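PrgA (Enterococcus faecalis, PDB 6Z9K) provides surface exclusion that protects the cell against unwanted conjugation, extending far outside it as a cell-wall-anchored protein whose CAP domain binds a magnesium ion. Local coordinates at residues A[37-49]-A[167-179]. Numbering follows the deposited sequence.
Sequences TLEKTALEMNKNF and IRKMLVNMLFDDG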
loop_
_atom_site.group_PDB
_atom_site.type_symbol
_atom_site.label_atom_id
_atom_site.label_comp_id
_atom_site.label_asym_id
_atom_site.label_seq_id
_atom_site.Cartn_x
_atom_site.Cartn_y
_atom_site.Cartn_z
ATOM N N THR A 37 -22.165 -0.972 9.959
ATOM C CA THR A 37 -22.833 -0.413 8.759
ATOM C C THR A 37 -21.776 0.141 7.814
ATOM O O THR A 37 -21.830 -0.148 6.620
ATOM C CB THR A 37 -23.839 0.678 9.167
ATOM O OG1 THR A 37 -24.925 0.055 9.863
ATOM C CG2 THR A 37 -24.371 1.439 7.986
ATOM N N LEU A 38 -20.813 0.885 8.340
ATOM C CA LEU A 38 -19.728 1.499 7.540
ATOM C C LEU A 38 -18.946 0.408 6.820
ATOM O O LEU A 38 -18.644 0.579 5.596
ATOM C CB LEU A 38 -18.804 2.343 8.411
ATOM C CG LEU A 38 -17.643 3.055 7.707
ATOM C CD1 LEU A 38 -17.243 4.303 8.467
ATOM C CD2 LEU A 38 -16.418 2.152 7.583
ATOM N N GLU A 39 -18.547 -0.622 7.566
ATOM C CA GLU A 39 -17.672 -1.656 6.979
ATOM C C GLU A 39 -18.470 -2.447 5.941
ATOM O O GLU A 39 -17.928 -2.718 4.839
ATOM C CB GLU A 39 -17.058 -2.499 8.080
ATOM C CG GLU A 39 -16.167 -1.702 8.985
ATOM C CD GLU A 39 -15.310 -2.501 9.937
ATOM O OE1 GLU A 39 -15.634 -3.710 10.140
ATOM O OE2 GLU A 39 -14.412 -1.902 10.513
ATOM N N LYS A 40 -19.722 -2.770 6.221
ATOM C CA LYS A 40 -20.522 -3.560 5.260
ATOM C C LYS A 40 -20.720 -2.744 3.972
ATOM O O LYS A 40 -20.509 -3.294 2.842
ATOM C CB LYS A 40 -21.846 -3.965 5.878
ATOM C CG LYS A 40 -22.741 -4.773 4.961
ATOM C CD LYS A 40 -24.081 -5.015 5.598
ATOM C CE LYS A 40 -25.053 -5.728 4.675
ATOM N NZ LYS A 40 -24.942 -7.185 4.935
ATOM N N THR A 41 -21.010 -1.460 4.119
ATOM C CA THR A 41 -21.248 -0.528 2.985
ATOM C C THR A 41 -19.938 -0.451 2.180
ATOM O O THR A 41 -19.919 -0.566 0.939
ATOM C CB THR A 41 -21.624 0.876 3.481
ATOM O OG1 THR A 41 -22.882 0.740 4.143
ATOM C CG2 THR A 41 -21.733 1.897 2.372
ATOM N N ALA A 42 -18.853 -0.133 2.853
ATOM C CA ALA A 42 -17.589 0.144 2.165
ATOM C C ALA A 42 -17.098 -1.122 1.446
ATOM O O ALA A 42 -16.537 -0.999 0.352
ATOM C CB ALA A 42 -16.563 0.595 3.142
ATOM N N LEU A 43 -17.202 -2.297 2.058
ATOM C CA LEU A 43 -16.713 -3.534 1.368
ATOM C C LEU A 43 -17.573 -3.827 0.129
ATOM O O LEU A 43 -17.016 -4.142 -0.940
ATOM C CB LEU A 43 -16.730 -4.705 2.343
ATOM C CG LEU A 43 -15.678 -4.631 3.447
ATOM C CD1 LEU A 43 -15.943 -5.659 4.524
ATOM C CD2 LEU A 43 -14.266 -4.801 2.903
ATOM N N GLU A 44 -18.893 -3.654 0.241
ATOM C CA GLU A 44 -19.813 -3.808 -0.907
ATOM C C GLU A 44 -19.441 -2.839 -2.038
ATOM O O GLU A 44 -19.394 -3.263 -3.183
ATOM C CB GLU A 44 -21.254 -3.605 -0.426
ATOM C CG GLU A 44 -22.282 -3.548 -1.549
ATOM C CD GLU A 44 -22.418 -4.811 -2.385
ATOM O OE1 GLU A 44 -21.929 -5.869 -1.924
ATOM O OE2 GLU A 44 -23.059 -4.747 -3.492
ATOM N N MET A 45 -19.216 -1.570 -1.723
ATOM C CA MET A 45 -19.038 -0.484 -2.710
ATOM C C MET A 45 -17.638 -0.581 -3.341
ATOM O O MET A 45 -17.399 0.101 -4.339
ATOM C CB MET A 45 -19.244 0.883 -2.046
ATOM C CG MET A 45 -20.697 1.122 -1.656
ATOM S SD MET A 45 -21.768 1.179 -3.137
ATOM C CE MET A 45 -22.773 -0.281 -2.907
ATOM N N ASN A 46 -16.758 -1.427 -2.792
ATOM C CA ASN A 46 -15.386 -1.609 -3.324
ATOM C C ASN A 46 -15.097 -3.064 -3.695
ATOM O O ASN A 46 -13.899 -3.418 -3.812
ATOM C CB ASN A 46 -14.378 -1.108 -2.297
ATOM C CG ASN A 46 -14.403 0.394 -2.189
ATOM O OD1 ASN A 46 -13.984 1.087 -3.115
ATOM N ND2 ASN A 46 -14.934 0.898 -1.073
ATOM N N LYS A 47 -16.101 -3.891 -3.926
ATOM C CA LYS A 47 -15.844 -5.338 -4.159
ATOM C C LYS A 47 -15.324 -5.590 -5.576
ATOM O O LYS A 47 -14.627 -6.610 -5.733
ATOM C CB LYS A 47 -17.092 -6.159 -3.831
ATOM C CG LYS A 47 -18.225 -6.046 -4.821
ATOM C CD LYS A 47 -19.421 -6.909 -4.501
ATOM C CE LYS A 47 -20.344 -7.087 -5.695
ATOM N NZ LYS A 47 -21.624 -7.687 -5.239
ATOM N N ASN A 48 -15.666 -4.745 -6.546
ATOM C CA ASN A 48 -15.373 -4.948 -7.986
ATOM C C ASN A 48 -14.096 -4.187 -8.291
ATOM O O ASN A 48 -14.034 -3.029 -7.977
ATOM C CB ASN A 48 -16.516 -4.507 -8.892
ATOM C CG ASN A 48 -17.766 -5.321 -8.615
ATOM O OD1 ASN A 48 -18.744 -4.817 -8.065
ATOM N ND2 ASN A 48 -17.688 -6.615 -8.862
ATOM N N PHE A 49 -13.077 -4.853 -8.804
ATOM C CA PHE A 49 -11.866 -4.179 -9.336
ATOM C C PHE A 49 -12.210 -3.454 -10.628
ATOM O O PHE A 49 -12.542 -4.093 -11.644
ATOM C CB PHE A 49 -10.756 -5.187 -9.572
ATOM C CG PHE A 49 -9.448 -4.546 -9.939
ATOM C CD1 PHE A 49 -8.838 -3.641 -9.096
ATOM C CD2 PHE A 49 -8.805 -4.892 -11.110
ATOM C CE1 PHE A 49 -7.628 -3.050 -9.431
ATOM C CE2 PHE A 49 -7.590 -4.317 -11.432
ATOM C CZ PHE A 49 -7.017 -3.391 -10.600
ATOM N N ILE A 167 -3.271 -5.304 -4.712
ATOM C CA ILE A 167 -2.935 -4.095 -3.926
ATOM C C ILE A 167 -4.211 -3.342 -3.591
ATOM O O ILE A 167 -4.372 -2.917 -2.413
ATOM C CB ILE A 167 -1.871 -3.242 -4.631
ATOM C CG1 ILE A 167 -0.518 -3.949 -4.598
ATOM C CG2 ILE A 167 -1.863 -1.850 -4.021
ATOM C CD1 ILE A 167 0.482 -3.353 -5.522
ATOM N N ARG A 168 -5.111 -3.157 -4.546
ATOM C CA ARG A 168 -6.321 -2.391 -4.195
ATOM C C ARG A 168 -7.121 -3.187 -3.157
ATOM O O ARG A 168 -7.670 -2.569 -2.257
ATOM C CB ARG A 168 -7.148 -2.092 -5.437
ATOM C CG ARG A 168 -8.306 -1.152 -5.125
ATOM C CD ARG A 168 -9.196 -1.008 -6.357
ATOM N NE ARG A 168 -10.257 -0.026 -6.166
ATOM C CZ ARG A 168 -11.465 -0.262 -5.668
ATOM N NH1 ARG A 168 -11.840 -1.456 -5.311
ATOM N NH2 ARG A 168 -12.344 0.724 -5.567
ATOM N N LYS A 169 -7.252 -4.495 -3.288
ATOM C CA LYS A 169 -8.038 -5.346 -2.363
ATOM C C LYS A 169 -7.398 -5.235 -0.982
ATOM O O LYS A 169 -8.111 -5.114 0.014
ATOM C CB LYS A 169 -8.077 -6.810 -2.837
ATOM C CG LYS A 169 -9.028 -7.661 -2.012
ATOM C CD LYS A 169 -9.202 -9.027 -2.611
ATOM C CE LYS A 169 -9.749 -10.026 -1.610
ATOM N NZ LYS A 169 -9.566 -11.438 -2.085
ATOM N N MET A 170 -6.068 -5.297 -0.924
ATOM C CA MET A 170 -5.335 -5.131 0.352
ATOM C C MET A 170 -5.646 -3.781 0.993
ATOM O O MET A 170 -5.950 -3.737 2.195
ATOM C CB MET A 170 -3.826 -5.299 0.116
ATOM C CG MET A 170 -3.012 -5.048 1.338
ATOM S SD MET A 170 -1.259 -5.057 0.913
ATOM C CE MET A 170 -1.371 -5.514 -0.802
ATOM N N LEU A 171 -5.620 -2.689 0.241
ATOM C CA LEU A 171 -5.928 -1.374 0.846
ATOM C C LEU A 171 -7.373 -1.348 1.318
ATOM O O LEU A 171 -7.619 -0.792 2.377
ATOM C CB LEU A 171 -5.655 -0.257 -0.173
ATOM C CG LEU A 171 -4.182 -0.029 -0.529
ATOM C CD1 LEU A 171 -4.042 0.959 -1.681
ATOM C CD2 LEU A 171 -3.389 0.413 0.692
ATOM N N VAL A 172 -8.302 -1.886 0.533
ATOM C CA VAL A 172 -9.750 -1.888 0.895
ATOM C C VAL A 172 -9.882 -2.628 2.215
ATOM O O VAL A 172 -10.615 -2.166 3.100
ATOM C CB VAL A 172 -10.596 -2.487 -0.231
ATOM C CG1 VAL A 172 -11.974 -2.884 0.183
ATOM C CG2 VAL A 172 -10.628 -1.550 -1.430
ATOM N N ASN A 173 -9.209 -3.754 2.329
ATOM C CA ASN A 173 -9.338 -4.601 3.535
ATOM C C ASN A 173 -8.713 -3.910 4.739
ATOM O O ASN A 173 -9.294 -4.069 5.856
ATOM C CB ASN A 173 -8.729 -5.983 3.281
ATOM C CG ASN A 173 -9.634 -6.870 2.458
ATOM O OD1 ASN A 173 -10.821 -6.583 2.246
ATOM N ND2 ASN A 173 -9.038 -7.970 1.996
ATOM N N MET A 174 -7.640 -3.172 4.553
ATOM C CA MET A 174 -6.984 -2.482 5.660
ATOM C C MET A 174 -7.793 -1.247 6.068
ATOM O O MET A 174 -7.850 -0.966 7.248
ATOM C CB MET A 174 -5.561 -2.103 5.304
ATOM C CG MET A 174 -4.667 -3.330 5.269
ATOM S SD MET A 174 -2.971 -2.883 4.779
ATOM C CE MET A 174 -2.154 -4.436 5.126
ATOM N N LEU A 175 -8.400 -0.545 5.110
ATOM C CA LEU A 175 -9.190 0.668 5.459
ATOM C C LEU A 175 -10.551 0.287 6.049
ATOM O O LEU A 175 -11.042 1.082 6.865
ATOM C CB LEU A 175 -9.380 1.510 4.204
ATOM C CG LEU A 175 -8.106 2.076 3.627
ATOM C CD1 LEU A 175 -8.377 2.698 2.263
ATOM C CD2 LEU A 175 -7.505 3.116 4.525
ATOM N N PHE A 176 -11.188 -0.804 5.638
ATOM C CA PHE A 176 -12.611 -1.052 5.981
ATOM C C PHE A 176 -12.877 -2.386 6.670
ATOM O O PHE A 176 -14.042 -2.629 6.989
ATOM C CB PHE A 176 -13.494 -0.936 4.737
ATOM C CG PHE A 176 -13.262 0.295 3.933
ATOM C CD1 PHE A 176 -13.386 1.565 4.502
ATOM C CD2 PHE A 176 -13.029 0.198 2.578
ATOM C CE1 PHE A 176 -13.174 2.697 3.734
ATOM C CE2 PHE A 176 -12.812 1.330 1.828
ATOM C CZ PHE A 176 -12.906 2.582 2.387
ATOM N N ASP A 177 -11.869 -3.254 6.853
ATOM C CA ASP A 177 -12.144 -4.586 7.431
ATOM C C ASP A 177 -11.003 -4.973 8.347
ATOM O O ASP A 177 -10.655 -6.156 8.367
ATOM C CB ASP A 177 -12.410 -5.613 6.340
ATOM C CG ASP A 177 -13.019 -6.871 6.890
ATOM O OD1 ASP A 177 -13.667 -6.780 7.961
ATOM O OD2 ASP A 177 -12.836 -7.905 6.240
ATOM N N ASP A 178 -10.467 -4.014 9.104
ATOM C CA ASP A 178 -9.233 -4.237 9.905
ATOM C C ASP A 178 -9.556 -4.510 11.372
ATOM O O ASP A 178 -8.666 -4.422 12.157
ATOM C CB ASP A 178 -8.332 -3.017 9.825
ATOM C CG ASP A 178 -6.881 -3.247 10.057
ATOM O OD1 ASP A 178 -6.428 -4.360 9.668
ATOM O OD2 ASP A 178 -6.215 -2.328 10.595
ATOM N N GLY A 179 -10.790 -4.809 11.733
ATOM C CA GLY A 179 -11.199 -4.858 13.157
ATOM C C GLY A 179 -10.663 -6.097 13.853
ATOM O O GLY A 179 -10.485 -6.041 15.076
HETATM O O HOH W 1 -13.437 -5.386 10.547
HETATM O O HOH W 2 -16.229 -5.931 8.441
#
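Ala42 meets the ring of Phe176 as a methyl group laid over an aromatic face, a CH-pi contact in which Ala42 CB stands 3.6 Å from the Phe176 ring centroid. The opposite face is taken by CB of Leu175, so the ring is held between two aliphatic groups. The Asn46 side chain crosses that of Phe176 at about a right angle, yet its amide plane is only 13° from the ring plane, with Asn46 ND2 3.6 Å from Phe176 CE2. That amide turns back on its own helix, Asn46 ND2 donating to Ala42 O at 2.9 Å, while CB rests against both methyls of Val172.

The contact joins helix 32-45 and the residue after it to the C-terminal half of helix 160-176 in the CAP domain of PrgA; segments 37-45 and 167-176 run almost antiparallel, 169° between their directions. The second helix also packs against strand 211-217.

Where helix 32-45 ends, Arg168 reaches across with CG anti to the backbone N (chi1 -173°) and the chain extended from there to NE. Arg168 NH1 donates to Asn46 O at 3.2 Å, the acceptor lying in the guanidinium plane, and NH2 makes a weak bond to Asn46 OD1. Arg168 NE and NH2 also hydrogen-bond to the carbonyl oxygens of Lys14 and Gly15, and Asn17 N donates to Asn46 OD1. Nearer the backbone, Arg168 CD abuts the edge of the Phe49 ring.

Between the two ends, Leu43 sets CD2 against Val172 CG1 and both its methyls against Asp177 CB. At the far end, Glu39 CG lies 3.1 Å from Phe176 O, a buried carbonyl oxygen without a hydrogen-bond partner. Glu39 OE1 and Asp177 OD1, 4.2 Å apart, are bridged by two waters that donate to both carboxylates, which probably eases their repulsion; Tyr26 and Tyr183 bind Glu39 OE2, and Arg180 pairs with Asp177.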